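Local structure of putative Xylose isomerase (Rhodospirillum rubrum, 3QXB) at residues V24-A29 against E50-T55; L211-H216 against H244-D249; I240-I245 against T282-I287; D253-F258 against E286-F291. The protein probably acts as a metal-dependent isomerase of the xylose isomerase-like TIM-barrel family, with a two-metal site, modelled with iron and manganese, at the mouth of its barrel. All coordinates share one frame; numbering follows the deposited sequence.

In the fold
From the N terminus, interaction 1 closes the first beta-alpha-beta unit of the barrel, pairing strand 22-25 with 51-55 around helix 36-46. Much later, interaction 2 pairs strand 208-213 with 240-245 and brings iron and manganese ligands together. Interaction 3 starts on that same strand and closes the last beta-alpha-beta unit, reaching 283-285 over helix 266-275. The loop of interaction 4 opens within the span of interaction 3 and returns to the same stretch, sharing E286 and I287. Strand 283-285 also borders 22-25, where N25 N meets A285 O and the barrel closes. Q53 of interaction 1 holds H244, the residue shared by interactions 2 and 3.

Interaction 1. Residues V24-A29 against E50-T55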
# COMPACT_ATOMS: atom_id res chain seq x y z
N VAL A 24 1.50 16.77 -11.32
CA VAL A 24 1.96 15.45 -10.89
C VAL A 24 1.55 15.08 -9.47
O VAL A 24 1.64 15.88 -8.56
CB VAL A 24 3.50 15.32 -11.12
CG1 VAL A 24 4.30 16.34 -10.27
CG2 VAL A 24 3.95 13.88 -10.88
N ASN A 25 1.07 13.85 -9.29
CA ASN A 25 0.90 13.28 -7.97
C ASN A 25 2.25 12.67 -7.58
O ASN A 25 2.89 11.95 -8.35
CB ASN A 25 -0.25 12.26 -7.97
CG ASN A 25 -0.41 11.55 -6.66
OD1 ASN A 25 0.50 10.90 -6.22
ND2 ASN A 25 -1.57 11.70 -6.01
N LEU A 26 2.66 12.95 -6.36
CA LEU A 26 3.98 12.56 -5.86
C LEU A 26 4.14 11.07 -5.58
O LEU A 26 5.22 10.64 -5.13
CB LEU A 26 4.32 13.40 -4.62
CG LEU A 26 4.45 14.90 -4.93
CD1 LEU A 26 4.79 15.68 -3.68
CD2 LEU A 26 5.48 15.15 -6.01
N CYS A 27 3.11 10.27 -5.87
CA CYS A 27 3.21 8.79 -5.71
C CYS A 27 4.46 8.18 -6.38
O CYS A 27 5.01 7.19 -5.91
CB CYS A 27 1.97 8.08 -6.26
SG CYS A 27 1.67 8.44 -7.98
N PHE A 28 4.92 8.78 -7.48
CA PHE A 28 6.07 8.23 -8.20
C PHE A 28 7.35 8.32 -7.37
O PHE A 28 8.30 7.59 -7.67
CB PHE A 28 6.29 9.01 -9.52
CG PHE A 28 6.99 10.33 -9.31
CD1 PHE A 28 6.27 11.49 -9.04
CD2 PHE A 28 8.37 10.42 -9.36
CE1 PHE A 28 6.92 12.70 -8.84
CE2 PHE A 28 9.03 11.62 -9.15
CZ PHE A 28 8.30 12.76 -8.87
N ALA A 29 7.37 9.19 -6.35
CA ALA A 29 8.55 9.48 -5.51
C ALA A 29 8.58 8.75 -4.19
O ALA A 29 9.57 8.85 -3.43
CB ALA A 29 8.67 10.99 -5.25
N GLU A 50 4.47 22.46 -12.54
CA GLU A 50 4.16 23.50 -11.55
C GLU A 50 3.07 23.04 -10.57
O GLU A 50 3.16 23.27 -9.35
CB GLU A 50 3.72 24.72 -12.36
CG GLU A 50 3.30 25.86 -11.54
CD GLU A 50 2.88 27.05 -12.38
OE1 GLU A 50 3.05 27.01 -13.64
OE2 GLU A 50 2.39 28.00 -11.74
N TYR A 51 2.11 22.28 -11.08
CA TYR A 51 1.00 21.78 -10.27
C TYR A 51 1.24 20.38 -9.69
O TYR A 51 1.55 19.41 -10.40
CB TYR A 51 -0.28 21.88 -11.05
CG TYR A 51 -0.47 23.30 -11.58
CD1 TYR A 51 -0.83 24.34 -10.74
CD2 TYR A 51 -0.24 23.60 -12.91
CE1 TYR A 51 -0.99 25.66 -11.23
CE2 TYR A 51 -0.39 24.91 -13.40
CZ TYR A 51 -0.76 25.93 -12.55
OH TYR A 51 -0.92 27.21 -13.04
N VAL A 52 1.07 20.29 -8.38
CA VAL A 52 1.43 19.12 -7.64
C VAL A 52 0.27 18.63 -6.76
O VAL A 52 -0.45 19.43 -6.17
CB VAL A 52 2.61 19.45 -6.74
CG1 VAL A 52 2.94 18.28 -5.84
CG2 VAL A 52 3.84 19.93 -7.58
N GLN A 53 0.09 17.31 -6.68
CA GLN A 53 -0.79 16.70 -5.69
C GLN A 53 0.09 15.88 -4.77
O GLN A 53 0.78 14.94 -5.22
CB GLN A 53 -1.87 15.84 -6.33
CG GLN A 53 -2.90 15.37 -5.41
CD GLN A 53 -4.06 14.72 -6.10
OE1 GLN A 53 -3.92 13.65 -6.72
NE2 GLN A 53 -5.24 15.37 -6.00
N TYR A 54 0.08 16.26 -3.50
CA TYR A 54 0.91 15.63 -2.50
C TYR A 54 0.20 14.37 -2.06
O TYR A 54 -1.01 14.38 -1.95
CB TYR A 54 1.09 16.59 -1.35
CG TYR A 54 1.92 16.11 -0.17
CD1 TYR A 54 3.31 16.27 -0.15
CD2 TYR A 54 1.32 15.58 0.94
CE1 TYR A 54 4.08 15.85 0.95
CE2 TYR A 54 2.07 15.20 2.03
CZ TYR A 54 3.45 15.33 2.03
OH TYR A 54 4.17 14.89 3.17
N THR A 55 0.93 13.27 -1.85
CA THR A 55 0.30 11.99 -1.47
C THR A 55 0.44 11.71 0.05
O THR A 55 1.50 11.95 0.64
CB THR A 55 0.89 10.80 -2.29
OG1 THR A 55 0.29 9.56 -1.89
CG2 THR A 55 2.43 10.68 -2.12
O HOH W 1 -1.87 9.83 -3.80
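V24 and N25 pair in parallel with V52 and Q53, the touching parts running 12° apart, and the ladder of V24 N to Y51 O, Q53 N to V24 O and L26 N to Q53 O joins the two strands of a beta-alpha-beta unit. On one face of the sheet the amides of N25 and Q53 meet, N25 ND2 giving a hydrogen bond to Q53 OE1 at 3.1 Å. Their planes stand 85° apart, and Q53 OE1 lies in the plane of the N25 amide. With CG anti to the backbone N (chi1 175°), N25 also turns OD1 onto C27 N at 2.7 Å, an Asx turn that starts the 3-10 segment. A water accepts from N25 ND2 and links it to T55 OG1. L26 works on the other side of the strands: its CG rests on V52 CG1 at 3.8 Å, while L26 CD1 comes obliquely to the Y54 ring, with V43 of helix 36-46 and F79 of helix 65-81 nearby. Since Q53 OE1 also accepts from H244 NE2, and Q53 NE2 has S88 as a partner, Q53 probably acts as a second-shell residue that helps fix the rotation of the iron-binding imidazole of H244.

Interaction 2. Residues L211-H216 against H244-D249. With FE (Fe (III) ion), chain E; MN (manganese (II) ion), chain G.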
# COMPACT_ATOMS: atom_id res chain seq x y z
N LEU A 211 -12.80 13.65 -8.14
CA LEU A 211 -11.56 13.55 -8.89
C LEU A 211 -11.66 12.24 -9.67
O LEU A 211 -11.90 11.21 -9.09
CB LEU A 211 -10.35 13.62 -7.95
CG LEU A 211 -8.97 13.42 -8.60
CD1 LEU A 211 -7.87 14.16 -7.79
CD2 LEU A 211 -8.66 11.90 -8.76
N VAL A 212 -11.58 12.29 -11.00
CA VAL A 212 -11.81 11.09 -11.80
C VAL A 212 -10.50 10.61 -12.39
O VAL A 212 -9.76 11.39 -12.95
CB VAL A 212 -12.86 11.33 -12.86
CG1 VAL A 212 -12.93 10.16 -13.88
CG2 VAL A 212 -14.23 11.61 -12.19
N ASP A 213 -10.21 9.33 -12.19
CA ASP A 213 -8.97 8.77 -12.65
C ASP A 213 -9.26 8.06 -13.97
O ASP A 213 -10.14 7.20 -14.03
CB ASP A 213 -8.46 7.77 -11.61
CG ASP A 213 -7.11 7.21 -11.97
OD1 ASP A 213 -6.87 7.00 -13.17
OD2 ASP A 213 -6.31 7.00 -11.03
N TRP A 214 -8.57 8.45 -15.03
CA TRP A 214 -8.88 7.95 -16.37
C TRP A 214 -8.79 6.40 -16.42
O TRP A 214 -9.57 5.76 -17.12
CB TRP A 214 -7.93 8.57 -17.41
CG TRP A 214 -8.35 9.91 -17.91
CD1 TRP A 214 -8.40 11.07 -17.20
CD2 TRP A 214 -8.77 10.23 -19.24
NE1 TRP A 214 -8.82 12.09 -18.00
CE2 TRP A 214 -9.06 11.60 -19.26
CE3 TRP A 214 -8.89 9.48 -20.42
CZ2 TRP A 214 -9.50 12.26 -20.41
CZ3 TRP A 214 -9.35 10.15 -21.60
CH2 TRP A 214 -9.64 11.52 -21.57
N GLY A 215 -7.90 5.82 -15.64
CA GLY A 215 -7.75 4.36 -15.62
C GLY A 215 -8.91 3.65 -14.93
O GLY A 215 -9.18 2.48 -15.21
N HIS A 216 -9.58 4.34 -14.02
CA HIS A 216 -10.72 3.80 -13.33
C HIS A 216 -11.97 3.87 -14.22
O HIS A 216 -12.71 2.91 -14.31
CB HIS A 216 -10.98 4.57 -12.07
CG HIS A 216 -9.88 4.49 -11.06
ND1 HIS A 216 -10.00 5.04 -9.81
CD2 HIS A 216 -8.66 3.88 -11.10
CE1 HIS A 216 -8.88 4.80 -9.12
NE2 HIS A 216 -8.06 4.09 -9.88
N HIS A 244 -6.95 12.21 -12.34
CA HIS A 244 -5.70 11.49 -12.41
C HIS A 244 -5.59 10.97 -13.83
O HIS A 244 -6.56 10.44 -14.39
CB HIS A 244 -5.64 10.30 -11.46
CG HIS A 244 -5.52 10.69 -10.03
ND1 HIS A 244 -5.85 9.84 -9.00
CD2 HIS A 244 -5.09 11.84 -9.46
CE1 HIS A 244 -5.66 10.47 -7.85
NE2 HIS A 244 -5.20 11.68 -8.10
N ILE A 245 -4.41 11.13 -14.40
CA ILE A 245 -4.14 10.58 -15.72
C ILE A 245 -3.06 9.49 -15.57
O ILE A 245 -2.17 9.61 -14.76
CB ILE A 245 -3.75 11.68 -16.75
CG1 ILE A 245 -2.48 12.43 -16.36
CG2 ILE A 245 -4.94 12.69 -17.00
CD1 ILE A 245 -1.97 13.38 -17.47
N GLN A 246 -3.18 8.46 -16.40
CA GLN A 246 -2.24 7.34 -16.46
C GLN A 246 -2.43 6.66 -17.80
O GLN A 246 -3.43 6.89 -18.49
CB GLN A 246 -2.54 6.32 -15.36
CG GLN A 246 -4.07 6.10 -15.17
CD GLN A 246 -4.39 4.72 -14.65
OE1 GLN A 246 -3.95 3.70 -15.21
NE2 GLN A 246 -5.19 4.66 -13.59
N GLN A 247 -1.47 5.82 -18.16
CA GLN A 247 -1.57 5.01 -19.35
C GLN A 247 -2.08 3.65 -18.90
O GLN A 247 -1.79 3.18 -17.79
CB GLN A 247 -0.22 4.94 -20.10
CG GLN A 247 -0.20 4.25 -21.43
CD GLN A 247 -1.16 4.81 -22.47
OE1 GLN A 247 -2.36 4.63 -22.35
NE2 GLN A 247 -0.63 5.42 -23.53
N THR A 248 -2.92 3.07 -19.75
CA THR A 248 -3.56 1.82 -19.41
C THR A 248 -4.00 1.10 -20.68
O THR A 248 -4.15 1.74 -21.72
CB THR A 248 -4.78 2.08 -18.50
OG1 THR A 248 -5.42 0.85 -18.20
CG2 THR A 248 -5.77 3.05 -19.20
N ASP A 249 -4.18 -0.21 -20.60
CA ASP A 249 -4.81 -0.97 -21.68
C ASP A 249 -6.30 -1.16 -21.41
O ASP A 249 -7.00 -1.76 -22.20
CB ASP A 249 -4.13 -2.33 -21.90
CG ASP A 249 -4.20 -3.22 -20.68
OD1 ASP A 249 -4.74 -2.77 -19.65
OD2 ASP A 249 -3.70 -4.34 -20.74
FE FE E . -6.07 7.60 -8.92
MN MN G . -6.00 3.52 -9.51
O HOH W 2 -7.99 0.67 -16.96
O HOH W 3 -5.74 5.42 -8.21
O HOH W 4 -5.63 7.83 -6.70
O HOH W 5 -4.90 2.39 -7.66
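At the two-metal site, strands 208-213 and 240-245 set D213 and H244 together, both binding the iron, D213 through OD2 at 2.2 Å and H244 through ND1. Each position was modelled with either metal. The carboxylate stands at 90° to the imidazole, with OD2 at the ring's edge. L211 CD2 lies over one face of that ring, 3.4 Å from the H244 centroid, in a CH-pi contact that, with Q53 OE1 accepting from H244 NE2, holds the ring's tilt. W214 N to H244 O and H244 N to V212 O are the backbone bonds; in this TIM barrel the metal ligands lie at the C-terminal strand ends, where TIM-barrel active sites are found. D213 is the N-cap of helix 214-217: OD1 accepts from G215 N on the anti side at 2.9 Å and from Q246 NE2 on the syn side, both from one face of the carboxylate. Q246 NE2 lies 3.3 Å from G215 CA, on the side where a beta carbon would clash, and also donates to D253 OD1, while Q246 OE1 accepts from H255 N. A leucine in place of Q246 would probably leave D213 OD1 with G215 N alone of the two donors, and D253 OD1 and H255 N each short of a partner. H216 lays its ring over D213 CB, bonds ND1 to P179 O and binds the manganese through NE2; a water bridges the metals.

Interaction 3. Residues I240-I245 against T282-I287. With FE (Fe (III) ion), chain E.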
# COMPACT_ATOMS: atom_id res chain seq x y z
N ILE A 240 -16.80 17.32 -11.64
CA ILE A 240 -15.44 16.78 -11.79
C ILE A 240 -14.48 17.96 -11.74
O ILE A 240 -14.43 18.76 -12.68
CB ILE A 240 -15.30 15.99 -13.11
CG1 ILE A 240 -16.23 14.76 -13.13
CG2 ILE A 240 -13.89 15.57 -13.33
CD1 ILE A 240 -16.41 14.14 -14.57
N ALA A 241 -13.75 18.10 -10.63
CA ALA A 241 -12.91 19.29 -10.39
C ALA A 241 -11.42 19.02 -10.65
O ALA A 241 -10.63 19.96 -10.72
CB ALA A 241 -13.09 19.79 -8.98
N ALA A 242 -11.05 17.76 -10.75
CA ALA A 242 -9.66 17.35 -11.03
C ALA A 242 -9.62 15.90 -11.53
O ALA A 242 -10.59 15.14 -11.39
CB ALA A 242 -8.77 17.55 -9.78
N TYR A 243 -8.49 15.52 -12.13
CA TYR A 243 -8.32 14.19 -12.70
C TYR A 243 -6.99 13.55 -12.29
O TYR A 243 -6.03 14.25 -11.96
CB TYR A 243 -8.32 14.27 -14.21
CG TYR A 243 -9.57 14.85 -14.83
CD1 TYR A 243 -9.76 16.20 -14.90
CD2 TYR A 243 -10.55 14.02 -15.39
CE1 TYR A 243 -10.92 16.73 -15.48
CE2 TYR A 243 -11.70 14.55 -15.97
CZ TYR A 243 -11.88 15.91 -16.00
OH TYR A 243 -13.00 16.51 -16.59
N HIS A 244 -6.95 12.21 -12.34
CA HIS A 244 -5.70 11.49 -12.41
C HIS A 244 -5.59 10.97 -13.83
O HIS A 244 -6.56 10.44 -14.39
CB HIS A 244 -5.64 10.30 -11.46
CG HIS A 244 -5.52 10.69 -10.03
ND1 HIS A 244 -5.85 9.84 -9.00
CD2 HIS A 244 -5.09 11.84 -9.46
CE1 HIS A 244 -5.66 10.47 -7.85
NE2 HIS A 244 -5.20 11.68 -8.10
N ILE A 245 -4.41 11.13 -14.40
CA ILE A 245 -4.14 10.58 -15.72
C ILE A 245 -3.06 9.49 -15.57
O ILE A 245 -2.17 9.61 -14.76
CB ILE A 245 -3.75 11.68 -16.75
CG1 ILE A 245 -2.48 12.43 -16.36
CG2 ILE A 245 -4.94 12.69 -17.00
CD1 ILE A 245 -1.97 13.38 -17.47
N THR A 282 -7.04 20.17 -13.04
CA THR A 282 -5.69 19.63 -13.29
C THR A 282 -5.70 18.13 -13.63
O THR A 282 -6.39 17.33 -13.00
CB THR A 282 -4.77 19.89 -12.07
OG1 THR A 282 -4.96 21.25 -11.65
CG2 THR A 282 -3.26 19.66 -12.40
N PHE A 283 -4.97 17.79 -14.68
CA PHE A 283 -4.71 16.42 -15.05
C PHE A 283 -3.40 16.05 -14.31
O PHE A 283 -2.28 16.34 -14.80
CB PHE A 283 -4.47 16.31 -16.54
CG PHE A 283 -5.70 16.26 -17.42
CD1 PHE A 283 -6.99 16.56 -16.98
CD2 PHE A 283 -5.54 15.95 -18.77
CE1 PHE A 283 -8.08 16.53 -17.85
CE2 PHE A 283 -6.62 15.91 -19.64
CZ PHE A 283 -7.89 16.19 -19.20
N PHE A 284 -3.54 15.45 -13.13
CA PHE A 284 -2.41 14.96 -12.36
C PHE A 284 -1.97 13.57 -12.83
O PHE A 284 -2.75 12.61 -12.74
CB PHE A 284 -2.76 14.84 -10.87
CG PHE A 284 -3.07 16.15 -10.18
CD1 PHE A 284 -2.08 17.04 -9.84
CD2 PHE A 284 -4.37 16.46 -9.84
CE1 PHE A 284 -2.40 18.23 -9.15
CE2 PHE A 284 -4.67 17.63 -9.15
CZ PHE A 284 -3.69 18.49 -8.81
N ALA A 285 -0.73 13.45 -13.28
CA ALA A 285 -0.16 12.17 -13.64
C ALA A 285 -0.00 11.39 -12.36
O ALA A 285 0.64 11.89 -11.44
CB ALA A 285 1.19 12.32 -14.30
N GLU A 286 -0.58 10.20 -12.35
CA GLU A 286 -0.51 9.28 -11.23
C GLU A 286 0.03 7.95 -11.73
O GLU A 286 -0.72 7.04 -12.13
CB GLU A 286 -1.86 9.08 -10.54
CG GLU A 286 -1.71 8.32 -9.23
CD GLU A 286 -3.01 7.87 -8.60
OE1 GLU A 286 -4.00 7.68 -9.29
OE2 GLU A 286 -3.02 7.69 -7.37
N ILE A 287 1.36 7.87 -11.68
CA ILE A 287 2.12 6.79 -12.29
C ILE A 287 2.72 5.99 -11.15
O ILE A 287 3.35 6.55 -10.24
CB ILE A 287 3.25 7.30 -13.26
CG1 ILE A 287 2.74 8.41 -14.21
CG2 ILE A 287 3.87 6.10 -14.02
CD1 ILE A 287 1.58 8.01 -15.09
FE FE E . -6.07 7.60 -8.92
O HOH W 3 -5.74 5.42 -8.21
O HOH W 4 -5.63 7.83 -6.70
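Four backbone hydrogen bonds stitch Y243 and I245 to the neighbouring strand in a parallel ladder: Y243 N to T282 O, F284 N to Y243 O, I245 N to F284 O at 2.8 Å, and E286 N to I245 O. Aromatic contacts come next. The edge of F283 points into the face of Y243 in a T-shaped pair, with planes 73° apart and centroids separated by 4.9 Å. F283 and Y243 share one side of the sheet with I245 and A285, and there the apolar contacts gather: I245 CG2 sits 3.7 Å from F283 CG, while its CG1, held between the backbone N and the carbonyl carbon, leans to A285 CB. This is the side that helix 266-275 covers, through F272 and through L269, on which I245 also packs, as the crossover of a beta-alpha-beta unit and the last such step of the TIM barrel. An alanine at I245 would remove CG2 from the F283 ring and is likely to leave a gap beside it, letting the phenyl ring shift against Y243. Within the barrel, A242 CB meets the edge of the F284 ring at CE2, 4.1 Å away, and T282 CG2 lies over one face of the same ring. E286, its CG anti to the backbone N (chi1 -170°) and its chain extended beyond, reaches the iron with OE1 at 2.1 Å. Its carboxylate comes over a face of the H244 imidazole, planes 54° apart, with E286 OE1 2.9 Å from H244 ND1; the two are fellow ligands of the iron, which D213 and E178 also bind.

Interaction 4. Residues D253-F258 against E286-F291; sequences DRHWSF and EILYPF. With MN (manganese (II) ion), chain G; FE (Fe (III) ion), chain E; EDO (1,2-ethanediol), chain K.
H255 is gripped at both ring nitrogens: ND1 gives a hydrogen bond to E286 O at 3.0 Å, in the plane of the imidazole, and NE2 binds the manganese at 2.1 Å. L288 lies alongside, its CD1 over the ring face 3.9 Å from the H255 centroid, and L288 N closes the contact by donating to H255 O. E286 links the two metal positions: its OE1 binds the iron and its carbonyl accepts from H255, a ligand of the manganese along with D253 and H216. D253 OD2 binds the manganese at 2.0 Å. Packing is tight where S257 CB presses on I287 CG2 at only 3.4 Å and I287 CD1 reaches W256 O and, at 4.0 Å, F258 CE2. The far side is looser. W256, L288 and Y289 are partly exposed, and a 1,2-ethanediol molecule, probably from the crystallisation liquor, lies between W256, S257 and Y289, with a weak bond from its O1 to L288 O. R254 sets its guanidinium against the W256 ring there and has D249 as its salt-bridge partner. E292 of the second subunit accepts from D253 N. The two loops follow strands 240-245 and 283-285, and helix 295-310 backs them: D301 takes both S257 OG and Y289 OH, and L309 meets F258.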
# COMPACT_ATOMS: atom_id res chain seq x y z
N ASP A 253 -6.17 -1.79 -13.67
CA ASP A 253 -5.87 -0.42 -13.31
C ASP A 253 -4.37 -0.23 -13.37
O ASP A 253 -3.68 -0.40 -12.36
CB ASP A 253 -6.41 -0.09 -11.90
CG ASP A 253 -6.29 1.40 -11.57
OD1 ASP A 253 -6.19 2.21 -12.53
OD2 ASP A 253 -6.33 1.76 -10.36
N ARG A 254 -3.84 0.10 -14.55
CA ARG A 254 -2.39 -0.09 -14.80
C ARG A 254 -1.48 0.94 -14.12
O ARG A 254 -0.41 0.58 -13.60
CB ARG A 254 -2.09 -0.12 -16.30
CG ARG A 254 -2.79 -1.24 -17.05
CD ARG A 254 -2.46 -2.61 -16.47
NE ARG A 254 -2.81 -3.64 -17.43
CZ ARG A 254 -2.40 -4.90 -17.40
NH1 ARG A 254 -1.63 -5.35 -16.41
NH2 ARG A 254 -2.78 -5.72 -18.37
N HIS A 255 -1.89 2.20 -14.17
CA HIS A 255 -1.07 3.33 -13.77
C HIS A 255 0.28 3.28 -14.46
O HIS A 255 1.31 3.54 -13.83
CB HIS A 255 -0.89 3.38 -12.24
CG HIS A 255 -2.17 3.65 -11.50
ND1 HIS A 255 -2.67 4.92 -11.33
CD2 HIS A 255 -3.05 2.81 -10.92
CE1 HIS A 255 -3.82 4.85 -10.69
NE2 HIS A 255 -4.07 3.58 -10.42
N TRP A 256 0.27 2.93 -15.75
CA TRP A 256 1.47 2.97 -16.55
C TRP A 256 1.83 4.40 -16.83
O TRP A 256 0.99 5.30 -16.79
CB TRP A 256 1.34 2.20 -17.87
CG TRP A 256 1.24 0.71 -17.73
CD1 TRP A 256 1.76 -0.08 -16.73
CD2 TRP A 256 0.57 -0.18 -18.62
NE1 TRP A 256 1.43 -1.38 -16.94
CE2 TRP A 256 0.70 -1.48 -18.09
CE3 TRP A 256 -0.14 -0.01 -19.81
CZ2 TRP A 256 0.16 -2.61 -18.73
CZ3 TRP A 256 -0.67 -1.13 -20.45
CH2 TRP A 256 -0.51 -2.41 -19.91
N SER A 257 3.10 4.60 -17.14
CA SER A 257 3.54 5.91 -17.59
C SER A 257 3.33 6.07 -19.10
O SER A 257 2.99 5.12 -19.80
CB SER A 257 5.00 6.08 -17.23
OG SER A 257 5.80 5.65 -18.29
N PHE A 258 3.52 7.29 -19.61
CA PHE A 258 3.27 7.59 -20.99
C PHE A 258 4.42 7.26 -21.96
O PHE A 258 4.36 7.58 -23.15
CB PHE A 258 2.74 9.02 -21.13
CG PHE A 258 1.42 9.22 -20.44
CD1 PHE A 258 0.24 8.95 -21.09
CD2 PHE A 258 1.37 9.61 -19.09
CE1 PHE A 258 -0.96 9.10 -20.45
CE2 PHE A 258 0.19 9.76 -18.46
CZ PHE A 258 -0.98 9.50 -19.12
N GLU A 286 -0.58 10.20 -12.35
CA GLU A 286 -0.51 9.28 -11.23
C GLU A 286 0.03 7.95 -11.73
O GLU A 286 -0.72 7.04 -12.13
CB GLU A 286 -1.86 9.08 -10.54
CG GLU A 286 -1.71 8.32 -9.23
CD GLU A 286 -3.01 7.87 -8.60
OE1 GLU A 286 -4.00 7.68 -9.29
OE2 GLU A 286 -3.02 7.69 -7.37
N ILE A 287 1.36 7.87 -11.68
CA ILE A 287 2.12 6.79 -12.29
C ILE A 287 2.72 5.99 -11.15
O ILE A 287 3.35 6.55 -10.24
CB ILE A 287 3.25 7.30 -13.26
CG1 ILE A 287 2.74 8.41 -14.21
CG2 ILE A 287 3.87 6.10 -14.02
CD1 ILE A 287 1.58 8.01 -15.09
N LEU A 288 2.50 4.68 -11.20
CA LEU A 288 2.98 3.80 -10.15
C LEU A 288 4.11 2.89 -10.70
O LEU A 288 4.05 2.37 -11.83
CB LEU A 288 1.82 2.99 -9.58
CG LEU A 288 0.77 3.80 -8.78
CD1 LEU A 288 -0.38 2.86 -8.41
CD2 LEU A 288 1.35 4.49 -7.52
N TYR A 289 5.17 2.79 -9.92
CA TYR A 289 6.32 2.03 -10.31
C TYR A 289 6.52 0.95 -9.27
O TYR A 289 6.33 1.18 -8.06
CB TYR A 289 7.55 2.93 -10.37
CG TYR A 289 7.57 3.87 -11.53
CD1 TYR A 289 7.08 5.18 -11.40
CD2 TYR A 289 8.09 3.48 -12.76
CE1 TYR A 289 7.08 6.06 -12.48
CE2 TYR A 289 8.10 4.35 -13.83
CZ TYR A 289 7.58 5.65 -13.68
OH TYR A 289 7.61 6.57 -14.70
N PRO A 290 6.91 -0.25 -9.73
CA PRO A 290 7.25 -1.29 -8.75
C PRO A 290 8.30 -0.76 -7.74
O PRO A 290 9.17 -0.01 -8.13
CB PRO A 290 7.88 -2.38 -9.61
CG PRO A 290 7.45 -2.08 -11.04
CD PRO A 290 7.36 -0.59 -11.09
N PHE A 291 8.20 -1.13 -6.45
CA PHE A 291 9.21 -0.75 -5.46
C PHE A 291 10.64 -1.14 -5.91
O PHE A 291 11.59 -0.38 -5.73
CB PHE A 291 8.92 -1.46 -4.12
CG PHE A 291 7.64 -0.99 -3.42
CD1 PHE A 291 7.52 0.31 -2.94
CD2 PHE A 291 6.57 -1.88 -3.22
CE1 PHE A 291 6.37 0.73 -2.31
CE2 PHE A 291 5.41 -1.46 -2.56
CZ PHE A 291 5.30 -0.15 -2.12
MN MN G . -6.00 3.52 -9.51
FE FE E . -6.07 7.60 -8.92
C1 EDO K . 5.69 1.88 -14.90
O1 EDO K . 5.55 0.65 -14.23
C2 EDO K . 5.04 1.63 -16.23
O2 EDO K . 4.81 2.88 -16.80
O HOH W 6 2.35 0.89 -13.00
O HOH W 3 -5.74 5.42 -8.21
O HOH W 4 -5.63 7.83 -6.70
O HOH W 5 -4.90 2.39 -7.66